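Local coordinates for sphingomyelinase-c (Listeria ivanovii, PDB 1ZWX), which belongs to the endonuclease/exonuclease/phosphatase family and folds as a single-chain DNase I-like protein built round two mixed beta-sheets, at residues 18-23 with 29-34; 272-277 with 283-288; 250-255 with 260-265. All blocks are in the same frame, centred on the assembly; numbering follows the deposited sequence. Where two conformers were deposited one is given.

Contact 1. Residues 18-23 with 29-34; sequences VYLFSR and WGQMHR
R34 reaches from the first turn of helix 31-39 to the end of strand 12-20 and spends its guanidinium group on backbone carbonyls. R34 NH1 and NH2 grip one atom end-on, the O of Y19, with NH2 at 2.9 Å, and NH1 also donates to the O of V18 at 3.0 Å. The other flank, NE and NH2, holds the O of W29 side-on. All three oxygens lie near the guanidinium plane, so the group is fixed in rotation, and L20 CD2 rests over one of its faces, 3.8 Å from R34 NH1. A second polar link comes from Q31, whose NE2 donates to the O of F21 at 2.9 Å and 163°, approaching from above the carbonyl plane; a bend at chi2 (97°) brings NE2 to that oxygen. The same NE2 also bonds to the O of Y26.

These segments are the strand-to-helix half of a beta-alpha-beta unit, strand 12-20, helix 31-39 and strand 49-55, with G30 as the N-cap.

Aromatic contact is edge-to-face: the Y19 ring directs its edge at the face of W29, planes at 61°, and places OH above the indole, 4.0 Å from W29 CE2. Farther along, the R23 chain crosses M32 at about a right angle, R23 CD lying 3.8 Å from M32 CG. M32 SD sits over one guanidinium face of R23, while R23 NE forms a salt bridge with D57.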
loop_
_atom_site.group_PDB
_atom_site.type_symbol
_atom_site.label_atom_id
_atom_site.label_comp_id
_atom_site.label_asym_id
_atom_site.label_seq_id
_atom_site.Cartn_x
_atom_site.Cartn_y
_atom_site.Cartn_z
ATOM N N VAL A 18 6.685 0.629 -1.486
ATOM C CA VAL A 18 8.124 0.358 -1.529
ATOM C C VAL A 18 8.844 0.994 -2.750
ATOM O O VAL A 18 10.063 0.847 -2.893
ATOM C CB VAL A 18 8.418 -1.172 -1.496
ATOM C CG1 VAL A 18 7.978 -1.767 -0.120
ATOM C CG2 VAL A 18 7.726 -1.882 -2.608
ATOM N N TYR A 19 8.099 1.682 -3.610
ATOM C CA TYR A 19 8.739 2.432 -4.697
ATOM C C TYR A 19 9.738 1.580 -5.496
ATOM O O TYR A 19 10.941 1.892 -5.516
ATOM C CB TYR A 19 9.453 3.635 -4.089
ATOM C CG TYR A 19 10.079 4.597 -5.083
ATOM C CD1 TYR A 19 9.386 5.000 -6.213
ATOM C CD2 TYR A 19 11.324 5.144 -4.846
ATOM C CE1 TYR A 19 9.932 5.903 -7.128
ATOM C CE2 TYR A 19 11.884 6.074 -5.742
ATOM C CZ TYR A 19 11.172 6.450 -6.878
ATOM O OH TYR A 19 11.715 7.361 -7.796
ATOM N N LEU A 20 9.241 0.525 -6.147
ATOM C CA LEU A 20 10.026 -0.326 -7.060
ATOM C C LEU A 20 9.544 -0.129 -8.491
ATOM O O LEU A 20 8.826 -0.947 -9.083
ATOM C CB LEU A 20 10.012 -1.813 -6.649
ATOM C CG LEU A 20 10.568 -2.124 -5.229
ATOM C CD1 LEU A 20 10.315 -3.602 -4.888
ATOM C CD2 LEU A 20 12.073 -1.737 -4.923
ATOM N N PHE A 21 9.941 1.013 -9.044
ATOM C CA PHE A 21 9.593 1.332 -10.427
ATOM C C PHE A 21 10.286 0.425 -11.422
ATOM O O PHE A 21 11.334 -0.162 -11.125
ATOM C CB PHE A 21 9.938 2.790 -10.697
ATOM C CG PHE A 21 8.850 3.764 -10.281
ATOM C CD1 PHE A 21 7.891 3.420 -9.304
ATOM C CD2 PHE A 21 8.793 5.048 -10.861
ATOM C CE1 PHE A 21 6.883 4.352 -8.918
ATOM C CE2 PHE A 21 7.795 5.964 -10.495
ATOM C CZ PHE A 21 6.844 5.614 -9.499
ATOM N N SER A 22 9.688 0.303 -12.603
ATOM C CA SER A 22 10.275 -0.444 -13.723
ATOM C C SER A 22 11.753 -0.088 -13.950
ATOM O O SER A 22 12.068 1.070 -14.132
ATOM C CB SER A 22 9.503 -0.116 -14.999
ATOM O OG SER A 22 10.277 -0.416 -16.144
ATOM N N ARG A 23 12.636 -1.088 -13.952
ATOM C CA ARG A 23 14.076 -0.840 -14.169
ATOM C C ARG A 23 14.339 -0.566 -15.665
ATOM O O ARG A 23 15.398 -0.039 -16.030
ATOM C CB ARG A 23 14.927 -2.027 -13.682
ATOM C CG ARG A 23 15.084 -2.135 -12.133
ATOM C CD ARG A 23 15.775 -3.464 -11.722
ATOM N NE ARG A 23 15.250 -4.587 -12.477
ATOM C CZ ARG A 23 15.977 -5.468 -13.156
ATOM N NH1 ARG A 23 17.315 -5.418 -13.148
ATOM N NH2 ARG A 23 15.356 -6.397 -13.842
ATOM N N TRP A 29 17.629 3.262 -9.573
ATOM C CA TRP A 29 17.033 3.650 -8.307
ATOM C C TRP A 29 17.180 2.598 -7.190
ATOM O O TRP A 29 16.432 2.605 -6.202
ATOM C CB TRP A 29 15.583 4.081 -8.529
ATOM C CG TRP A 29 15.517 5.523 -8.968
ATOM C CD1 TRP A 29 15.358 5.993 -10.242
ATOM C CD2 TRP A 29 15.649 6.671 -8.126
ATOM N NE1 TRP A 29 15.359 7.369 -10.244
ATOM C CE2 TRP A 29 15.519 7.815 -8.956
ATOM C CE3 TRP A 29 15.819 6.848 -6.748
ATOM C CZ2 TRP A 29 15.582 9.120 -8.451
ATOM C CZ3 TRP A 29 15.876 8.144 -6.241
ATOM C CH2 TRP A 29 15.760 9.269 -7.096
ATOM N N GLY A 30 18.134 1.687 -7.359
ATOM C CA GLY A 30 18.451 0.737 -6.307
ATOM C C GLY A 30 17.397 -0.333 -6.061
ATOM O O GLY A 30 17.393 -0.920 -4.982
ATOM N N GLN A 31 16.523 -0.587 -7.050
ATOM C CA GLN A 31 15.369 -1.494 -6.895
ATOM C C GLN A 31 15.765 -2.900 -6.418
ATOM O O GLN A 31 15.195 -3.425 -5.447
ATOM C CB GLN A 31 14.539 -1.583 -8.204
ATOM C CG GLN A 31 13.844 -0.233 -8.580
ATOM C CD GLN A 31 14.621 0.587 -9.606
ATOM O OE1 GLN A 31 15.807 0.849 -9.419
ATOM N NE2 GLN A 31 13.928 1.054 -10.676
ATOM N N MET A 32 16.722 -3.523 -7.101
ATOM C CA MET A 32 17.139 -4.875 -6.706
ATOM C C MET A 32 17.739 -4.951 -5.300
ATOM O O MET A 32 17.488 -5.904 -4.554
ATOM C CB MET A 32 18.115 -5.469 -7.729
ATOM C CG MET A 32 17.521 -5.620 -9.109
ATOM S SD MET A 32 16.123 -6.753 -9.246
ATOM C CE MET A 32 16.726 -8.359 -8.736
ATOM N N HIS A 33 18.528 -3.947 -4.942
ATOM C CA HIS A 33 19.184 -3.950 -3.664
ATOM C C HIS A 33 18.177 -3.643 -2.534
ATOM O O HIS A 33 18.250 -4.213 -1.428
ATOM C CB HIS A 33 20.315 -2.942 -3.661
ATOM C CG HIS A 33 21.086 -2.907 -2.376
ATOM N ND1 HIS A 33 21.618 -4.039 -1.793
ATOM C CD2 HIS A 33 21.422 -1.874 -1.572
ATOM C CE1 HIS A 33 22.243 -3.702 -0.677
ATOM N NE2 HIS A 33 22.148 -2.393 -0.527
ATOM N N ARG A 34 17.234 -2.756 -2.829
ATOM C CA ARG A 34 16.253 -2.362 -1.826
ATOM C C ARG A 34 15.284 -3.502 -1.578
ATOM O O ARG A 34 14.750 -3.595 -0.479
ATOM C CB ARG A 34 15.544 -1.064 -2.205
ATOM C CG ARG A 34 16.406 0.191 -1.983
ATOM C CD ARG A 34 15.605 1.490 -2.166
ATOM N NE ARG A 34 15.247 1.706 -3.567
ATOM C CZ ARG A 34 13.999 1.697 -4.053
ATOM N NH1 ARG A 34 12.948 1.516 -3.249
ATOM N NH2 ARG A 34 13.800 1.877 -5.349
#

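Contact 2. Residues 272-277 with 283-288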
loop_
_atom_site.group_PDB
_atom_site.type_symbol
_atom_site.label_atom_id
_atom_site.label_comp_id
_atom_site.label_asym_id
_atom_site.label_seq_id
_atom_site.Cartn_x
_atom_site.Cartn_y
_atom_site.Cartn_z
ATOM N N PRO A 272 20.062 1.041 5.761
ATOM C CA PRO A 272 21.517 1.146 5.622
ATOM C C PRO A 272 21.836 2.003 4.381
ATOM O O PRO A 272 21.023 2.050 3.437
ATOM C CB PRO A 272 21.941 -0.299 5.375
ATOM C CG PRO A 272 20.890 -1.127 6.037
ATOM C CD PRO A 272 19.614 -0.361 5.731
ATOM N N GLN A 273 22.979 2.694 4.392
ATOM C CA GLN A 273 23.385 3.506 3.245
ATOM C C GLN A 273 23.503 2.618 2.024
ATOM O O GLN A 273 23.994 1.488 2.105
ATOM C CB GLN A 273 24.745 4.163 3.478
ATOM C CG GLN A 273 24.718 5.400 4.329
ATOM C CD GLN A 273 25.356 6.566 3.596
ATOM O OE1 GLN A 273 26.525 6.504 3.178
ATOM N NE2 GLN A 273 24.573 7.625 3.395
ATOM N N TRP A 274 23.054 3.138 0.880
ATOM C CA TRP A 274 23.228 2.440 -0.379
ATOM C C TRP A 274 23.474 3.458 -1.499
ATOM O O TRP A 274 23.085 4.616 -1.391
ATOM C CB TRP A 274 22.046 1.500 -0.694
ATOM C CG TRP A 274 20.709 2.219 -0.736
ATOM C CD1 TRP A 274 19.861 2.470 0.311
ATOM C CD2 TRP A 274 20.091 2.787 -1.897
ATOM N NE1 TRP A 274 18.752 3.158 -0.135
ATOM C CE2 TRP A 274 18.866 3.360 -1.482
ATOM C CE3 TRP A 274 20.453 2.858 -3.252
ATOM C CZ2 TRP A 274 18.005 4.015 -2.373
ATOM C CZ3 TRP A 274 19.591 3.484 -4.134
ATOM C CH2 TRP A 274 18.384 4.058 -3.692
ATOM N N SER A 275 24.114 2.992 -2.560
ATOM C CA SER A 275 24.583 3.862 -3.648
ATOM C C SER A 275 24.266 3.291 -5.015
ATOM O O SER A 275 24.244 2.076 -5.225
ATOM C CB SER A 275 26.116 4.061 -3.548
ATOM O OG SER A 275 26.424 4.942 -2.464
ATOM N N VAL A 276 24.048 4.191 -5.960
ATOM C CA VAL A 276 23.821 3.803 -7.352
ATOM C C VAL A 276 24.682 4.719 -8.228
ATOM O O VAL A 276 25.110 5.777 -7.776
ATOM C CB VAL A 276 22.318 3.928 -7.734
ATOM C CG1 VAL A 276 21.491 2.872 -7.020
ATOM C CG2 VAL A 276 21.780 5.304 -7.375
ATOM N N LYS A 277 24.936 4.302 -9.459
ATOM C CA LYS A 277 25.616 5.174 -10.419
ATOM C C LYS A 277 24.663 5.506 -11.568
ATOM O O LYS A 277 23.872 4.647 -11.992
ATOM C CB LYS A 277 26.898 4.530 -10.959
ATOM C CG LYS A 277 28.023 4.427 -9.930
ATOM N N TYR A 283 25.344 8.277 -6.606
ATOM C CA TYR A 283 24.271 8.873 -5.780
ATOM C C TYR A 283 24.075 7.938 -4.591
ATOM O O TYR A 283 24.030 6.731 -4.757
ATOM C CB TYR A 283 22.959 8.971 -6.591
ATOM C CG TYR A 283 23.116 9.865 -7.810
ATOM C CD1 TYR A 283 23.620 9.364 -9.003
ATOM C CD2 TYR A 283 22.797 11.219 -7.734
ATOM C CE1 TYR A 283 23.823 10.221 -10.121
ATOM C CE2 TYR A 283 22.981 12.080 -8.840
ATOM C CZ TYR A 283 23.486 11.558 -10.022
ATOM O OH TYR A 283 23.647 12.385 -11.116
ATOM N N THR A 284 23.975 8.518 -3.415
ATOM C CA THR A 284 23.958 7.745 -2.171
ATOM C C THR A 284 22.708 8.097 -1.397
ATOM O O THR A 284 22.384 9.257 -1.225
ATOM C CB THR A 284 25.217 8.037 -1.339
ATOM O OG1 THR A 284 26.356 7.673 -2.113
ATOM C CG2 THR A 284 25.245 7.218 -0.019
ATOM N N TYR A 285 22.004 7.068 -0.930
ATOM C CA TYR A 285 20.744 7.293 -0.230
ATOM C C TYR A 285 20.683 6.463 1.056
ATOM O O TYR A 285 21.496 5.554 1.251
ATOM C CB TYR A 285 19.570 6.882 -1.130
ATOM C CG TYR A 285 19.507 7.647 -2.432
ATOM C CD1 TYR A 285 19.967 7.081 -3.624
ATOM C CD2 TYR A 285 19.020 8.954 -2.457
ATOM C CE1 TYR A 285 19.909 7.817 -4.840
ATOM C CE2 TYR A 285 18.966 9.694 -3.668
ATOM C CZ TYR A 285 19.401 9.106 -4.837
ATOM O OH TYR A 285 19.330 9.846 -6.011
ATOM N N GLN A 286 19.689 6.750 1.891
ATOM C CA GLN A 286 19.572 6.056 3.169
ATOM C C GLN A 286 18.102 5.800 3.554
ATOM O O GLN A 286 17.752 5.758 4.755
ATOM C CB GLN A 286 20.265 6.891 4.242
ATOM C CG GLN A 286 19.724 8.287 4.329
ATOM C CD GLN A 286 20.367 9.090 5.431
ATOM O OE1 GLN A 286 19.803 10.082 5.903
ATOM N NE2 GLN A 286 21.554 8.668 5.851
ATOM N N ASP A 287 17.259 5.619 2.537
ATOM C CA ASP A 287 15.860 5.276 2.745
ATOM C C ASP A 287 15.487 4.052 1.970
ATOM O O ASP A 287 16.113 3.738 0.948
ATOM C CB ASP A 287 14.935 6.469 2.483
ATOM C CG ASP A 287 15.098 7.571 3.534
ATOM O OD1 ASP A 287 15.902 8.520 3.307
ATOM O OD2 ASP A 287 14.425 7.510 4.606
ATOM N N PHE A 288 14.489 3.319 2.484
ATOM C CA PHE A 288 14.005 2.084 1.869
ATOM C C PHE A 288 13.150 2.381 0.645
ATOM O O PHE A 288 13.039 1.550 -0.266
ATOM C CB PHE A 288 13.117 1.304 2.862
ATOM C CG PHE A 288 13.869 0.785 4.084
ATOM C CD1 PHE A 288 13.752 1.416 5.305
ATOM C CD2 PHE A 288 14.691 -0.329 3.984
ATOM C CE1 PHE A 288 14.459 0.947 6.440
ATOM C CE2 PHE A 288 15.406 -0.798 5.117
ATOM C CZ PHE A 288 15.277 -0.170 6.320
#
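W274 and Y285 form a hydrogen-bonded pair of the antiparallel hairpin made by strands 274-278 and 281-285, with W274 N to Y285 O at 2.9 Å and Y285 N to W274 O at 2.7 Å. V276 and Y283 repeat the pattern. Between them S275 and T284 make a non-hydrogen-bonded pair, whose hydroxyls meet on the face opposite W274 and Y285, S275 OG to T284 OG1 at 2.8 Å.

One further polar bond leaves the ladder: W274 NE1 donates to the O of D287 at 2.9 Å, close to the indole plane.

Apolar contact gathers on the face of W274, V276, Y283 and Y285. With chi1 at 57°, W274 CG sits between its backbone N and carbonyl carbon, and the indole swings across the neighbouring strand. Y285 CB lies over the six-membered ring in a CH-pi contact, 3.9 Å from the centroid, and Y285 CD1 comes within 3.4 Å of W274 CH2. V276 CG2 packs against Y283 CB at 3.9 Å.

The indole is thus pinned at its N-H edge and covered on one face by Y285, which implies a tryptophan with little freedom to turn, beside a tyrosine whose OH bonds to a bound glycerol.

Contact 3. Residues 250-255 with 260-265; sequences IFVENG and HSWHNK
The two central sheets of the DNase I-like fold lie against each other as a sandwich, and here an outermost strand of one, 248-252, runs beside an outermost strand of the other, 262-266. Their short segments are nearly antiparallel (173°) but 7.7 Å apart at closest approach, too far for a backbone ladder, and side chains bridge them instead. I250 is the focus. Its N donates to N264 OD1 at 3.0 Å in an almost straight bond (177°), and N264 ND2 returns a bond to the O of I250 at 3.1 Å, on a lone pair in the carbonyl plane. One asparagine amide therefore takes both polar groups of a single residue, much as a facing strand would. The ND2 group is shared, since it also donates to the O of H263, which helps set the rotation of the amide.

The O of I250 accepts a second donor, W262 NE1, at 2.8 Å; the oxygen lies almost in the indole plane, whereas NE1 stands above the carbonyl plane of I250. W262 has CG anti to its backbone N (chi1 178°), which carries the ring across to strand 248-252. V252 CG2 then sits over the five-membered ring, 3.6 Å from its centroid, as a CH-pi contact. At the benzo end I250 CG2 touches W262 CZ2 at 3.8 Å. With two donors on the O and one acceptor on the N, the polar backbone of I250 is satisfied within a buried setting.

The indole of W262 also meets the ring of F191 on strand 189-193, where V252 packs too, and the W262 side chain touches T298 of strand 294-298, the sheet neighbour of 262-266. Helix 203-212 covers F251 on the side turned away from strand 262-266.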
loop_
_atom_site.group_PDB
_atom_site.type_symbol
_atom_site.label_atom_id
_atom_site.label_comp_id
_atom_site.label_asym_id
_atom_site.label_seq_id
_atom_site.Cartn_x
_atom_site.Cartn_y
_atom_site.Cartn_z
ATOM N N ILE A 250 -3.934 2.640 7.179
ATOM C CA ILE A 250 -4.618 1.362 7.336
ATOM C C ILE A 250 -5.849 1.598 8.212
ATOM O O ILE A 250 -5.712 1.914 9.372
ATOM C CB ILE A 250 -3.729 0.235 7.943
ATOM C CG1 ILE A 250 -2.354 0.129 7.213
ATOM C CG2 ILE A 250 -4.481 -1.090 7.821
ATOM C CD1 ILE A 250 -1.255 -0.538 8.049
ATOM N N PHE A 251 -7.021 1.383 7.633
ATOM C CA PHE A 251 -8.300 1.678 8.294
ATOM C C PHE A 251 -9.034 0.409 8.659
ATOM O O PHE A 251 -8.833 -0.625 8.060
ATOM C CB PHE A 251 -9.244 2.406 7.323
ATOM C CG PHE A 251 -8.792 3.798 6.926
ATOM C CD1 PHE A 251 -8.521 4.083 5.579
ATOM C CD2 PHE A 251 -8.675 4.826 7.875
ATOM C CE1 PHE A 251 -8.124 5.407 5.168
ATOM C CE2 PHE A 251 -8.262 6.134 7.502
ATOM C CZ PHE A 251 -7.994 6.424 6.124
ATOM N N VAL A 252 -9.970 0.545 9.597
ATOM C CA VAL A 252 -10.948 -0.486 9.889
ATOM C C VAL A 252 -12.282 -0.046 9.312
ATOM O O VAL A 252 -12.687 1.113 9.497
ATOM C CB VAL A 252 -11.067 -0.689 11.426
ATOM C CG1 VAL A 252 -12.235 -1.625 11.717
ATOM C CG2 VAL A 252 -9.760 -1.240 11.998
ATOM N N GLU A 253 -12.954 -0.931 8.604
ATOM C CA GLU A 253 -14.243 -0.604 8.027
ATOM C C GLU A 253 -15.351 -0.535 9.102
ATOM O O GLU A 253 -15.414 -1.402 9.985
ATOM C CB GLU A 253 -14.605 -1.583 6.930
ATOM C CG GLU A 253 -15.524 -0.995 5.799
ATOM C CD GLU A 253 -17.009 -1.326 5.984
ATOM O OE1 GLU A 253 -17.364 -2.070 6.927
ATOM O OE2 GLU A 253 -17.828 -0.874 5.159
ATOM N N ASN A 254 -16.236 0.471 8.993
ATOM C CA ASN A 254 -17.165 0.792 10.098
ATOM C C ASN A 254 -18.384 -0.105 10.218
ATOM O O ASN A 254 -18.979 -0.184 11.292
ATOM C CB ASN A 254 -17.609 2.278 10.079
ATOM C CG ASN A 254 -16.542 3.227 10.643
ATOM O OD1 ASN A 254 -15.650 2.838 11.397
ATOM N ND2 ASN A 254 -16.634 4.499 10.262
ATOM N N GLY A 255 -18.787 -0.757 9.146
ATOM C CA GLY A 255 -19.979 -1.594 9.227
ATOM C C GLY A 255 -19.713 -3.000 9.782
ATOM O O GLY A 255 -20.629 -3.800 9.930
ATOM N N HIS A 260 -11.320 -2.218 20.288
ATOM C CA HIS A 260 -11.545 -1.142 21.251
ATOM C C HIS A 260 -10.758 0.075 20.818
ATOM O O HIS A 260 -11.203 1.208 20.972
ATOM C CB HIS A 260 -11.078 -1.566 22.654
ATOM C CG HIS A 260 -11.931 -2.620 23.292
ATOM N ND1 HIS A 260 -12.598 -2.415 24.484
ATOM C CD2 HIS A 260 -12.232 -3.883 22.906
ATOM C CE1 HIS A 260 -13.271 -3.508 24.800
ATOM N NE2 HIS A 260 -13.068 -4.412 23.859
ATOM N N SER A 261 -9.591 -0.171 20.235
ATOM C CA SER A 261 -8.648 0.864 19.910
ATOM C C SER A 261 -7.909 0.434 18.618
ATOM O O SER A 261 -7.352 -0.651 18.586
ATOM C CB SER A 261 -7.673 0.948 21.077
ATOM O OG SER A 261 -6.931 2.134 21.053
ATOM N N TRP A 262 -7.929 1.262 17.574
ATOM C CA TRP A 262 -7.098 1.033 16.356
ATOM C C TRP A 262 -6.252 2.266 16.048
ATOM O O TRP A 262 -6.754 3.408 16.085
ATOM C CB TRP A 262 -7.976 0.689 15.170
ATOM C CG TRP A 262 -7.224 0.483 13.891
ATOM C CD1 TRP A 262 -7.198 1.322 12.804
ATOM C CD2 TRP A 262 -6.418 -0.651 13.543
ATOM N NE1 TRP A 262 -6.443 0.778 11.808
ATOM C CE2 TRP A 262 -5.940 -0.429 12.224
ATOM C CE3 TRP A 262 -6.057 -1.837 14.211
ATOM C CZ2 TRP A 262 -5.099 -1.335 11.573
ATOM C CZ3 TRP A 262 -5.240 -2.743 13.565
ATOM C CH2 TRP A 262 -4.761 -2.487 12.253
ATOM N N HIS A 263 -4.965 2.023 15.806
ATOM C CA HIS A 263 -3.945 3.061 15.688
ATOM C C HIS A 263 -3.184 2.871 14.380
ATOM O O HIS A 263 -3.185 1.770 13.839
ATOM C CB HIS A 263 -2.965 2.963 16.854
ATOM C CG HIS A 263 -3.623 3.125 18.193
ATOM N ND1 HIS A 263 -3.840 4.361 18.768
ATOM C CD2 HIS A 263 -4.172 2.217 19.031
ATOM C CE1 HIS A 263 -4.470 4.203 19.919
ATOM N NE2 HIS A 263 -4.682 2.913 20.102
ATOM N N ASN A 264 -2.567 3.960 13.904
ATOM C CA ASN A 264 -1.553 3.949 12.848
ATOM C C ASN A 264 -0.337 4.668 13.393
ATOM O O ASN A 264 -0.482 5.659 14.082
ATOM C CB ASN A 264 -2.017 4.713 11.596
ATOM C CG ASN A 264 -2.921 3.911 10.711
ATOM O OD1 ASN A 264 -3.219 4.317 9.577
ATOM N ND2 ASN A 264 -3.393 2.765 11.209
ATOM N N LYS A 265 0.855 4.184 13.055
ATOM C CA LYS A 265 2.104 4.856 13.355
ATOM C C LYS A 265 2.974 4.857 12.093
ATOM O O LYS A 265 3.170 3.813 11.469
ATOM C CB LYS A 265 2.872 4.140 14.498
ATOM C CG LYS A 265 4.184 4.852 14.845
ATOM C CD LYS A 265 4.730 4.557 16.219
ATOM C CE LYS A 265 5.693 5.680 16.657
#

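How the contacts relate
Contacts 1 and 2 are neighbours, with centres 11 Å apart, and R34 of contact 1 joins them: its NH1, already bonded in contact 1, probably also donates to F288 O of contact 2 at 3.0 Å. W274 of the hairpin packs on the same region, with W274 CZ2 3.5 Å from R34 CD, while the rings of W29 and Y285 meet. Each of these two rings lies near a bound glycerol, probably from the crystallisation liquor. Contact 3 stands apart on the opposite side of the chain's centre, about 30 Å from contact 1 and 34 Å from contact 2, centre to centre. It still shares a sheet with contact 1, since strands 12-20 and 262-266 both flank strand 294-298.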